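Local coordinates for attaching and effacing protein, pathogenesis factor (Escherichia coli, PDB 4E9L), which probably acts as a surface adhesin of the intimin/invasin family, this chain being a run of its extracellular immunoglobulin-like domains, at residues Ile112-Lys116 against Asp151-Thr155. Sequence-based numbering, arbitrary orientation.
Sequences IWTAK and DGTWT
W113 and W154 form a hydrogen-bonded antiparallel pair, each backbone N giving a 2.8 Å bond to the other's O. A third bond, nearly straight at 177°, runs from A115 N to G152 O and carries the pairing into the turn before strand 153-159. The buried face is tight. Both indoles leave the sheet on the same side, their planes inclined at 35°, and W113 CE3 lies 3.7 Å from W154 CB. With CG of W113 anti to its backbone N (chi1 167°) and that of W154 anti to its carbonyl carbon, the side chains lie side by side, their rings meeting obliquely, and A115 CB packs 3.8 Å from W154 NE1. Both indole nitrogens are satisfied, W113 NE1 by A178 O and W154 NE1 by V123 O, while W146 meets W113 edge-to-face. The other face, with I112, T114, T153 and T155, is partly exposed and looser: I112 CG2 comes no nearer than 4.2 Å to T155 CG2. In the turn, D151 OD1 accepts from T153 N, the bond of an Asx turn, and from T153 OG1 (2.6 Å). Strands 108-114 and 153-159 are the central pair of a four-stranded antiparallel sheet, its tryptophans turned into the core of an immunoglobulin-like β-sandwich.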
loop_
_atom_site.group_PDB
_atom_site.type_symbol
_atom_site.label_atom_id
_atom_site.label_comp_id
_atom_site.label_asym_id
_atom_site.label_seq_id
_atom_site.Cartn_x
_atom_site.Cartn_y
_atom_site.Cartn_z
ATOM N N ILE A 112 -27.194 30.939 5.700
ATOM C CA ILE A 112 -27.587 32.243 6.209
ATOM C C ILE A 112 -27.209 33.287 5.161
ATOM O O ILE A 112 -26.029 33.580 4.957
ATOM C CB ILE A 112 -27.005 32.612 7.605
ATOM C CG1 ILE A 112 -27.129 31.439 8.630
ATOM C CG2 ILE A 112 -27.690 33.892 8.130
ATOM C CD1 ILE A 112 -25.782 30.674 8.854
ATOM N N TRP A 113 -28.215 33.824 4.500
ATOM C CA TRP A 113 -28.043 34.818 3.457
ATOM C C TRP A 113 -28.388 36.193 4.028
ATOM O O TRP A 113 -29.482 36.401 4.576
ATOM C CB TRP A 113 -28.955 34.439 2.281
ATOM C CG TRP A 113 -29.177 35.474 1.219
ATOM C CD1 TRP A 113 -28.286 36.401 0.743
ATOM C CD2 TRP A 113 -30.348 35.589 0.407
ATOM N NE1 TRP A 113 -28.855 37.117 -0.288
ATOM C CE2 TRP A 113 -30.121 36.636 -0.516
ATOM C CE3 TRP A 113 -31.550 34.862 0.328
ATOM C CZ2 TRP A 113 -31.095 37.043 -1.432
ATOM C CZ3 TRP A 113 -32.494 35.237 -0.616
ATOM C CH2 TRP A 113 -32.246 36.293 -1.510
ATOM N N THR A 114 -27.453 37.118 3.900
ATOM C CA THR A 114 -27.590 38.495 4.362
ATOM C C THR A 114 -27.863 39.317 3.114
ATOM O O THR A 114 -27.002 39.416 2.248
ATOM C CB THR A 114 -26.339 38.936 5.131
ATOM O OG1 THR A 114 -26.129 38.030 6.205
ATOM C CG2 THR A 114 -26.465 40.358 5.680
ATOM N N ALA A 115 -29.090 39.825 2.993
ATOM C CA ALA A 115 -29.566 40.559 1.822
ATOM C C ALA A 115 -29.591 42.046 2.118
ATOM O O ALA A 115 -30.246 42.491 3.071
ATOM C CB ALA A 115 -30.955 40.068 1.452
ATOM N N LYS A 116 -28.873 42.819 1.302
ATOM C CA LYS A 116 -28.767 44.271 1.492
ATOM C C LYS A 116 -28.913 45.010 0.180
ATOM O O LYS A 116 -28.650 44.449 -0.883
ATOM C CB LYS A 116 -27.386 44.634 2.083
ATOM C CG LYS A 116 -27.091 44.095 3.481
ATOM C CD LYS A 116 -25.741 44.642 3.994
ATOM C CE LYS A 116 -25.187 43.854 5.160
ATOM N NZ LYS A 116 -23.972 44.521 5.730
ATOM N N ASP A 151 -34.830 40.815 9.407
ATOM C CA ASP A 151 -33.676 41.654 9.742
ATOM C C ASP A 151 -32.633 41.723 8.600
ATOM O O ASP A 151 -31.485 42.127 8.821
ATOM C CB ASP A 151 -33.051 41.127 11.047
ATOM C CG ASP A 151 -32.529 39.701 10.989
ATOM O OD1 ASP A 151 -32.799 39.000 9.978
ATOM O OD2 ASP A 151 -31.854 39.277 11.955
ATOM N N GLY A 152 -33.028 41.291 7.403
ATOM C CA GLY A 152 -32.112 41.230 6.264
ATOM C C GLY A 152 -31.471 39.860 6.169
ATOM O O GLY A 152 -30.831 39.546 5.161
ATOM N N THR A 153 -31.619 39.030 7.217
ATOM C CA THR A 153 -31.111 37.662 7.148
ATOM C C THR A 153 -32.250 36.741 6.739
ATOM O O THR A 153 -33.404 36.931 7.137
ATOM C CB THR A 153 -30.343 37.183 8.400
ATOM O OG1 THR A 153 -31.248 36.979 9.480
ATOM C CG2 THR A 153 -29.194 38.118 8.804
ATOM N N TRP A 154 -31.896 35.765 5.920
ATOM C CA TRP A 154 -32.742 34.740 5.350
ATOM C C TRP A 154 -32.061 33.412 5.653
ATOM O O TRP A 154 -30.849 33.275 5.432
ATOM C CB TRP A 154 -32.840 34.964 3.845
ATOM C CG TRP A 154 -33.534 36.242 3.485
ATOM C CD1 TRP A 154 -33.026 37.509 3.553
ATOM C CD2 TRP A 154 -34.863 36.365 2.979
ATOM N NE1 TRP A 154 -33.969 38.416 3.128
ATOM C CE2 TRP A 154 -35.093 37.734 2.730
ATOM C CE3 TRP A 154 -35.867 35.434 2.651
ATOM C CZ2 TRP A 154 -36.303 38.207 2.215
ATOM C CZ3 TRP A 154 -37.061 35.903 2.131
ATOM C CH2 TRP A 154 -37.267 37.273 1.909
ATOM N N THR A 155 -32.798 32.453 6.209
ATOM C CA THR A 155 -32.155 31.180 6.580
ATOM C C THR A 155 -32.798 29.984 5.876
ATOM O O THR A 155 -34.013 29.969 5.704
ATOM C CB THR A 155 -32.202 30.986 8.126
ATOM O OG1 THR A 155 -33.541 31.118 8.553
ATOM C CG2 THR A 155 -31.358 32.004 8.891
#